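Long-range contact in cadherin-related family member 2 (Mus musculus, PDB 5CYX), which probably joins adjacent microvilli of epithelial cells through calcium-dependent heterophilic adhesion to CDHR5, thereby controlling how microvilli pack at the apical membrane: residues Leu289-Thr303 with Glu313-Thr325. Residues are numbered along the deposited sequence; the frame is centred on the assembly and turned at random.
Sequences LLLENEEVQIQVTAT and EAKASMWVTIRVT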
ATOM      1  N   LEU A 289     -57.224 -30.339  19.290  1.00118.82           N
ATOM      2  CA  LEU A 289     -56.051 -30.780  18.530  1.00118.70           C
ATOM      3  C   LEU A 289     -56.116 -32.213  17.995  1.00120.58           C
ATOM      4  O   LEU A 289     -55.092 -32.733  17.540  1.00117.04           O
ATOM      5  CB  LEU A 289     -54.806 -30.642  19.404  1.00116.07           C
ATOM      6  CG  LEU A 289     -54.556 -29.278  20.043  1.00112.08           C
ATOM      7  CD1 LEU A 289     -53.284 -29.400  20.851  1.00110.51           C
ATOM      8  CD2 LEU A 289     -54.441 -28.181  18.995  1.00111.86           C
ATOM      9  N   LEU A 290     -57.291 -32.850  18.041  1.00123.19           N
ATOM     10  CA  LEU A 290     -57.446 -34.225  17.507  1.00129.52           C
ATOM     11  C   LEU A 290     -57.178 -34.318  15.990  1.00130.79           C
ATOM     12  O   LEU A 290     -56.710 -35.353  15.496  1.00129.82           O
ATOM     13  CB  LEU A 290     -58.823 -34.811  17.874  1.00132.13           C
ATOM     14  CG  LEU A 290     -58.915 -35.275  19.344  1.00132.25           C
ATOM     15  CD1 LEU A 290     -60.330 -35.237  19.914  1.00130.48           C
ATOM     16  CD2 LEU A 290     -58.327 -36.676  19.483  1.00135.53           C
ATOM     17  N   LEU A 291     -57.432 -33.219  15.279  1.00131.00           N
ATOM     18  CA  LEU A 291     -57.110 -33.106  13.851  1.00133.21           C
ATOM     19  C   LEU A 291     -55.593 -32.974  13.620  1.00132.62           C
ATOM     20  O   LEU A 291     -55.064 -33.594  12.697  1.00131.99           O
ATOM     21  CB  LEU A 291     -57.869 -31.924  13.210  1.00134.19           C
ATOM     22  CG  LEU A 291     -59.413 -32.016  13.095  1.00135.68           C
ATOM     23  CD1 LEU A 291     -60.135 -31.809  14.429  1.00132.34           C
ATOM     24  CD2 LEU A 291     -59.951 -31.031  12.060  1.00135.91           C
ATOM     25  N   GLU A 292     -54.908 -32.192  14.470  1.00130.71           N
ATOM     26  CA  GLU A 292     -53.457 -31.915  14.347  1.00130.79           C
ATOM     27  C   GLU A 292     -52.580 -32.710  15.325  1.00129.99           C
ATOM     28  O   GLU A 292     -51.733 -32.138  16.022  1.00126.70           O
ATOM     29  CB  GLU A 292     -53.167 -30.419  14.545  1.00128.77           C
ATOM     30  CG  GLU A 292     -54.063 -29.476  13.771  1.00130.24           C
ATOM     31  CD  GLU A 292     -55.146 -28.877  14.642  1.00128.95           C
ATOM     32  OE1 GLU A 292     -56.024 -29.626  15.133  1.00132.10           O
ATOM     33  OE2 GLU A 292     -55.111 -27.647  14.839  1.00125.81           O
ATOM     34  N   ASN A 293     -52.790 -34.025  15.376  1.00133.30           N
ATOM     35  CA  ASN A 293     -51.897 -34.957  16.081  1.00132.54           C
ATOM     36  C   ASN A 293     -51.696 -34.674  17.587  1.00128.74           C
ATOM     37  O   ASN A 293     -50.660 -35.025  18.159  1.00127.18           O
ATOM     38  CB  ASN A 293     -50.547 -34.994  15.345  1.00132.80           C
ATOM     39  CG  ASN A 293     -49.920 -36.371  15.332  1.00135.06           C
ATOM     40  OD1 ASN A 293     -48.773 -36.542  15.731  1.00135.54           O
ATOM     41  ND2 ASN A 293     -50.663 -37.355  14.849  1.00136.83           N
ATOM     42  N   GLU A 294     -52.705 -34.063  18.215  1.00126.61           N
ATOM     43  CA  GLU A 294     -52.655 -33.617  19.619  1.00123.18           C
ATOM     44  C   GLU A 294     -51.424 -32.750  19.935  1.00116.09           C
ATOM     45  O   GLU A 294     -50.846 -32.832  21.024  1.00110.79           O
ATOM     46  CB  GLU A 294     -52.755 -34.818  20.572  1.00128.81           C
ATOM     47  CG  GLU A 294     -53.960 -35.725  20.304  1.00136.63           C
ATOM     48  CD  GLU A 294     -54.760 -36.059  21.560  1.00140.47           C
ATOM     49  OE1 GLU A 294     -54.154 -36.386  22.607  1.00141.61           O
ATOM     50  OE2 GLU A 294     -56.011 -35.989  21.498  1.00145.47           O
ATOM     51  N   GLU A 295     -51.054 -31.903  18.971  1.00111.76           N
ATOM     52  CA  GLU A 295     -49.777 -31.193  18.981  1.00106.33           C
ATOM     53  C   GLU A 295     -49.894 -29.726  18.589  1.00101.26           C
ATOM     54  O   GLU A 295     -50.605 -29.377  17.634  1.00 98.81           O
ATOM     55  CB  GLU A 295     -48.800 -31.854  18.017  1.00108.27           C
ATOM     56  CG  GLU A 295     -47.940 -32.933  18.650  1.00109.70           C
ATOM     57  CD  GLU A 295     -46.996 -33.582  17.651  1.00112.21           C
ATOM     58  OE1 GLU A 295     -46.849 -33.052  16.531  1.00111.79           O
ATOM     59  OE2 GLU A 295     -46.396 -34.627  17.985  1.00114.31           O
ATOM     60  N   VAL A 296     -49.151 -28.889  19.318  1.00 94.35           N
ATOM     61  CA  VAL A 296     -48.965 -27.497  18.972  1.00 89.56           C
ATOM     62  C   VAL A 296     -47.536 -27.277  18.485  1.00 89.38           C
ATOM     63  O   VAL A 296     -46.583 -27.743  19.112  1.00 90.11           O
ATOM     64  CB  VAL A 296     -49.207 -26.605  20.191  1.00 88.15           C
ATOM     65  CG1 VAL A 296     -49.343 -25.164  19.759  1.00 86.10           C
ATOM     66  CG2 VAL A 296     -50.471 -27.040  20.927  1.00 87.42           C
ATOM     67  N   GLN A 297     -47.400 -26.557  17.370  1.00 87.70           N
ATOM     68  CA  GLN A 297     -46.103 -26.101  16.878  1.00 87.05           C
ATOM     69  C   GLN A 297     -45.939 -24.608  17.194  1.00 83.49           C
ATOM     70  O   GLN A 297     -46.866 -23.817  16.994  1.00 80.12           O
ATOM     71  CB  GLN A 297     -45.955 -26.372  15.375  1.00 92.27           C
ATOM     72  CG  GLN A 297     -45.810 -27.861  15.021  1.00 94.38           C
ATOM     73  CD  GLN A 297     -45.109 -28.089  13.698  1.00100.77           C
ATOM     74  OE1 GLN A 297     -45.520 -28.931  12.881  1.00104.37           O
ATOM     75  NE2 GLN A 297     -44.035 -27.347  13.474  1.00102.80           N
ATOM     76  N   ILE A 298     -44.753 -24.242  17.679  1.00 81.54           N
ATOM     77  CA  ILE A 298     -44.464 -22.887  18.225  1.00 80.18           C
ATOM     78  C   ILE A 298     -43.138 -22.379  17.682  1.00 78.76           C
ATOM     79  O   ILE A 298     -42.143 -23.099  17.763  1.00 81.47           O
ATOM     80  CB  ILE A 298     -44.473 -22.932  19.778  1.00 77.89           C
ATOM     81  CG1 ILE A 298     -45.660 -22.161  20.305  1.00 78.08           C
ATOM     82  CG2 ILE A 298     -43.238 -22.355  20.450  1.00 79.53           C
ATOM     83  CD1 ILE A 298     -46.928 -22.957  20.269  1.00 78.13           C
ATOM     84  N   GLN A 299     -43.134 -21.172  17.104  1.00 75.61           N
ATOM     85  CA  GLN A 299     -41.902 -20.526  16.665  1.00 74.10           C
ATOM     86  C   GLN A 299     -41.314 -19.633  17.783  1.00 70.93           C
ATOM     87  O   GLN A 299     -41.959 -18.690  18.229  1.00 69.03           O
ATOM     88  CB  GLN A 299     -42.141 -19.676  15.429  1.00 75.29           C
ATOM     89  CG  GLN A 299     -40.847 -19.281  14.720  1.00 76.32           C
ATOM     90  CD  GLN A 299     -41.096 -18.339  13.569  1.00 77.53           C
ATOM     91  OE1 GLN A 299     -41.811 -17.353  13.720  1.00 77.20           O
ATOM     92  NE2 GLN A 299     -40.520 -18.639  12.407  1.00 79.72           N
ATOM     93  N   VAL A 300     -40.079 -19.943  18.179  1.00 69.34           N
ATOM     94  CA  VAL A 300     -39.314 -19.193  19.140  1.00 67.62           C
ATOM     95  C   VAL A 300     -38.203 -18.415  18.427  1.00 67.00           C
ATOM     96  O   VAL A 300     -37.433 -18.962  17.610  1.00 63.14           O
ATOM     97  CB  VAL A 300     -38.729 -20.119  20.226  1.00 67.67           C
ATOM     98  CG1 VAL A 300     -37.768 -19.363  21.134  1.00 64.94           C
ATOM     99  CG2 VAL A 300     -39.852 -20.715  21.055  1.00 67.78           C
ATOM    100  N   THR A 301     -38.130 -17.134  18.779  1.00 63.96           N
ATOM    101  CA  THR A 301     -37.146 -16.213  18.245  1.00 64.95           C
ATOM    102  C   THR A 301     -36.252 -15.814  19.407  1.00 63.78           C
ATOM    103  O   THR A 301     -36.757 -15.469  20.461  1.00 60.55           O
ATOM    104  CB  THR A 301     -37.832 -14.967  17.652  1.00 66.06           C
ATOM    105  OG1 THR A 301     -38.614 -15.369  16.526  1.00 68.88           O
ATOM    106  CG2 THR A 301     -36.832 -13.924  17.212  1.00 66.49           C
ATOM    107  N   ALA A 302     -34.941 -15.933  19.206  1.00 64.16           N
ATOM    108  CA  ALA A 302     -33.926 -15.530  20.157  1.00 62.16           C
ATOM    109  C   ALA A 302     -33.281 -14.281  19.604  1.00 61.63           C
ATOM    110  O   ALA A 302     -32.931 -14.237  18.447  1.00 61.77           O
ATOM    111  CB  ALA A 302     -32.887 -16.632  20.315  1.00 62.87           C
ATOM    112  N   THR A 303     -33.099 -13.281  20.452  1.00 60.34           N
ATOM    113  CA  THR A 303     -32.564 -11.982  20.063  1.00 60.71           C
ATOM    114  C   THR A 303     -31.500 -11.587  21.093  1.00 60.06           C
ATOM    115  O   THR A 303     -31.750 -11.629  22.305  1.00 59.36           O
ATOM    116  CB  THR A 303     -33.678 -10.911  20.059  1.00 61.00           C
ATOM    117  OG1 THR A 303     -34.798 -11.370  19.296  1.00 63.44           O
ATOM    118  CG2 THR A 303     -33.196  -9.619  19.483  1.00 62.08           C
ATOM    119  N   GLU A 313     -30.859  -5.856  14.972  1.00 74.36           N
ATOM    120  CA  GLU A 313     -31.060  -7.014  15.834  1.00 73.74           C
ATOM    121  C   GLU A 313     -30.377  -8.267  15.304  1.00 72.53           C
ATOM    122  O   GLU A 313     -30.452  -8.563  14.130  1.00 72.44           O
ATOM    123  CB  GLU A 313     -32.538  -7.309  16.029  1.00 74.83           C
ATOM    124  CG  GLU A 313     -33.272  -6.165  16.679  1.00 76.43           C
ATOM    125  CD  GLU A 313     -34.634  -6.550  17.176  1.00 78.25           C
ATOM    126  OE1 GLU A 313     -35.246  -7.469  16.608  1.00 79.67           O
ATOM    127  OE2 GLU A 313     -35.087  -5.924  18.157  1.00 81.79           O
ATOM    128  N   ALA A 314     -29.696  -8.970  16.213  1.00 70.51           N
ATOM    129  CA  ALA A 314     -29.052 -10.237  15.948  1.00 69.17           C
ATOM    130  C   ALA A 314     -29.996 -11.271  16.512  1.00 68.05           C
ATOM    131  O   ALA A 314     -30.169 -11.353  17.741  1.00 64.62           O
ATOM    132  CB  ALA A 314     -27.700 -10.291  16.641  1.00 68.45           C
ATOM    133  N   LYS A 315     -30.602 -12.039  15.606  1.00 69.14           N
ATOM    134  CA  LYS A 315     -31.714 -12.939  15.902  1.00 70.09           C
ATOM    135  C   LYS A 315     -31.536 -14.289  15.262  1.00 69.73           C
ATOM    136  O   LYS A 315     -30.812 -14.432  14.290  1.00 72.44           O
ATOM    137  CB  LYS A 315     -33.026 -12.395  15.334  1.00 72.95           C
ATOM    138  CG  LYS A 315     -33.459 -11.021  15.846  1.00 75.00           C
ATOM    139  CD  LYS A 315     -34.797 -10.620  15.225  1.00 76.65           C
ATOM    140  CE  LYS A 315     -34.632 -10.221  13.767  1.00 79.36           C
ATOM    141  NZ  LYS A 315     -35.956 -10.094  13.105  1.00 81.52           N
ATOM    142  N   ALA A 316     -32.265 -15.258  15.779  1.00 67.97           N
ATOM    143  CA  ALA A 316     -32.444 -16.556  15.123  1.00 68.76           C
ATOM    144  C   ALA A 316     -33.773 -17.105  15.575  1.00 69.22           C
ATOM    145  O   ALA A 316     -34.293 -16.705  16.631  1.00 65.22           O
ATOM    146  CB  ALA A 316     -31.324 -17.516  15.480  1.00 68.40           C
ATOM    147  N   SER A 317     -34.331 -18.006  14.776  1.00 72.34           N
ATOM    148  CA  SER A 317     -35.643 -18.550  15.065  1.00 74.57           C
ATOM    149  C   SER A 317     -35.740 -20.039  14.806  1.00 75.71           C
ATOM    150  O   SER A 317     -34.973 -20.595  14.031  1.00 76.61           O
ATOM    151  CB  SER A 317     -36.707 -17.813  14.256  1.00 76.47           C
ATOM    152  OG  SER A 317     -36.484 -18.000  12.880  1.00 78.76           O
ATOM    153  N   MET A 318     -36.682 -20.680  15.487  1.00 75.99           N
ATOM    154  CA  MET A 318     -37.024 -22.053  15.168  1.00 80.29           C
ATOM    155  C   MET A 318     -38.327 -22.437  15.800  1.00 78.54           C
ATOM    156  O   MET A 318     -38.824 -21.740  16.696  1.00 70.92           O
ATOM    157  CB  MET A 318     -35.954 -23.031  15.641  1.00 82.89           C
ATOM    158  CG  MET A 318     -35.847 -23.138  17.159  1.00 82.46           C
ATOM    159  SD  MET A 318     -34.392 -24.164  17.401  1.00 87.23           S
ATOM    160  CE  MET A 318     -34.792 -24.912  18.930  1.00 85.33           C
ATOM    161  N   TRP A 319     -38.820 -23.580  15.314  1.00 79.08           N
ATOM    162  CA  TRP A 319     -40.086 -24.179  15.680  1.00 80.44           C
ATOM    163  C   TRP A 319     -39.884 -25.270  16.716  1.00 81.04           C
ATOM    164  O   TRP A 319     -38.908 -26.023  16.649  1.00 85.75           O
ATOM    165  CB  TRP A 319     -40.758 -24.797  14.431  1.00 82.84           C
ATOM    166  CG  TRP A 319     -41.242 -23.752  13.522  1.00 82.88           C
ATOM    167  CD1 TRP A 319     -40.545 -23.165  12.523  1.00 84.15           C
ATOM    168  CD2 TRP A 319     -42.520 -23.108  13.559  1.00 82.82           C
ATOM    169  NE1 TRP A 319     -41.306 -22.196  11.916  1.00 84.27           N
ATOM    170  CE2 TRP A 319     -42.528 -22.145  12.527  1.00 82.73           C
ATOM    171  CE3 TRP A 319     -43.661 -23.248  14.369  1.00 83.36           C
ATOM    172  CZ2 TRP A 319     -43.630 -21.329  12.264  1.00 82.89           C
ATOM    173  CZ3 TRP A 319     -44.769 -22.435  14.110  1.00 82.98           C
ATOM    174  CH2 TRP A 319     -44.739 -21.488  13.053  1.00 83.54           C
ATOM    175  N   VAL A 320     -40.853 -25.382  17.609  1.00 78.65           N
ATOM    176  CA  VAL A 320     -40.854 -26.325  18.718  1.00 79.02           C
ATOM    177  C   VAL A 320     -42.198 -27.039  18.703  1.00 78.73           C
ATOM    178  O   VAL A 320     -43.248 -26.382  18.568  1.00 76.27           O
ATOM    179  CB  VAL A 320     -40.757 -25.586  20.091  1.00 76.90           C
ATOM    180  CG1 VAL A 320     -40.912 -26.565  21.259  1.00 78.30           C
ATOM    181  CG2 VAL A 320     -39.455 -24.807  20.205  1.00 75.03           C
ATOM    182  N   THR A 321     -42.171 -28.361  18.898  1.00 78.39           N
ATOM    183  CA  THR A 321     -43.400 -29.144  18.988  1.00 79.90           C
ATOM    184  C   THR A 321     -43.737 -29.533  20.423  1.00 80.04           C
ATOM    185  O   THR A 321     -42.875 -29.989  21.185  1.00 80.33           O
ATOM    186  CB  THR A 321     -43.302 -30.397  18.110  1.00 82.31           C
ATOM    187  OG1 THR A 321     -43.107 -29.972  16.769  1.00 82.15           O
ATOM    188  CG2 THR A 321     -44.580 -31.201  18.181  1.00 83.43           C
ATOM    189  N   ILE A 322     -45.007 -29.370  20.775  1.00 82.95           N
ATOM    190  CA  ILE A 322     -45.476 -29.610  22.145  1.00 85.92           C
ATOM    191  C   ILE A 322     -46.716 -30.504  22.155  1.00 88.93           C
ATOM    192  O   ILE A 322     -47.737 -30.168  21.541  1.00 89.29           O
ATOM    193  CB  ILE A 322     -45.821 -28.294  22.864  1.00 83.30           C
ATOM    194  CG1 ILE A 322     -44.577 -27.403  22.945  1.00 82.72           C
ATOM    195  CG2 ILE A 322     -46.379 -28.587  24.260  1.00 83.40           C
ATOM    196  CD1 ILE A 322     -44.821 -26.062  23.633  1.00 81.67           C
ATOM    197  N   ARG A 323     -46.632 -31.594  22.914  1.00 92.23           N
ATOM    198  CA  ARG A 323     -47.666 -32.635  22.928  1.00 95.83           C
ATOM    199  C   ARG A 323     -48.618 -32.337  24.074  1.00 92.62           C
ATOM    200  O   ARG A 323     -48.181 -32.276  25.218  1.00 87.99           O
ATOM    201  CB  ARG A 323     -47.032 -34.030  23.114  1.00 99.59           C
ATOM    202  CG  ARG A 323     -45.864 -34.311  22.168  1.00104.95           C
ATOM    203  CD  ARG A 323     -45.082 -35.596  22.461  1.00108.90           C
ATOM    204  NE  ARG A 323     -43.643 -35.328  22.319  1.00111.13           N
ATOM    205  CZ  ARG A 323     -42.767 -35.126  23.314  1.00112.32           C
ATOM    206  NH1 ARG A 323     -43.121 -35.203  24.595  1.00111.47           N
ATOM    207  NH2 ARG A 323     -41.496 -34.862  23.024  1.00114.66           N
ATOM    208  N   VAL A 324     -49.905 -32.147  23.761  1.00 94.52           N
ATOM    209  CA  VAL A 324     -50.946 -31.932  24.781  1.00 95.27           C
ATOM    210  C   VAL A 324     -51.442 -33.292  25.335  1.00 96.60           C
ATOM    211  O   VAL A 324     -52.253 -33.962  24.706  1.00 96.13           O
ATOM    212  CB  VAL A 324     -52.113 -31.040  24.275  1.00 95.34           C
ATOM    213  CG1 VAL A 324     -53.072 -30.705  25.414  1.00 94.02           C
ATOM    214  CG2 VAL A 324     -51.578 -29.740  23.686  1.00 94.01           C
ATOM    215  N   THR A 325     -50.900 -33.652  26.508  1.00 96.90           N
ATOM    216  CA  THR A 325     -51.132 -34.884  27.281  1.00 99.04           C
ATOM    217  C   THR A 325     -50.403 -36.062  26.666  1.00103.65           C
ATOM    218  O   THR A 325     -49.252 -36.323  27.008  1.00106.46           O
ATOM    219  CB  THR A 325     -52.613 -35.254  27.499  1.00100.74           C
ATOM    220  OG1 THR A 325     -53.234 -35.646  26.265  1.00101.94           O
ATOM    221  CG2 THR A 325     -53.361 -34.122  28.113  1.00 95.53           C
TER
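With chi1 at -71° and chi2 at 89°, Trp-319 sets its CG beside its own backbone N and the indole lies across the strand pair against Gln-299. These torsions lay the six-membered ring against Gln-299 CB, which sits over its face, 3.7 Å from the centroid, in a CH-pi contact. The Gln-299 chi1 of -165°, with CG anti to the backbone N, carries the rest of its extended chain along the ring past the pyrrole side, its NE2 3.7 Å from Trp-319 NE1 without a hydrogen bond. The Gln-297 carbonyl lies at the ring's edge. Gln-299 OE1 hydrogen-bonds Ser-262 OG, which helps hold the amide end in place; replacing Gln-299 by an alanine would keep CB over the ring but would probably leave that side of the indole without its neighbouring chain and Ser-262 OG without one of its partners. On the same face Thr-321 CG2 packs against the carboxylate of Glu-295, 3.4 Å from OE1.

Nine backbone hydrogen bonds tie the antiparallel strands together, from Val-324 N to Glu-294 O (3.0 Å) at one end to the paired Ala-302 and Ala-316 at the other. The opposite face is apolar: Ile-298 CG2 meets Val-320 CB at 4.1 Å, and Val-296 CG2 touches Val-324 CG2.

This hairpin forms the two central strands of a four-stranded sheet in the third cadherin repeat, between strands 228-231 and 257-264; its apolar face packs on Phe-222, Phe-270 and Ile-272 of strands 220-222 and 270-272 in the facing sheet of the sandwich.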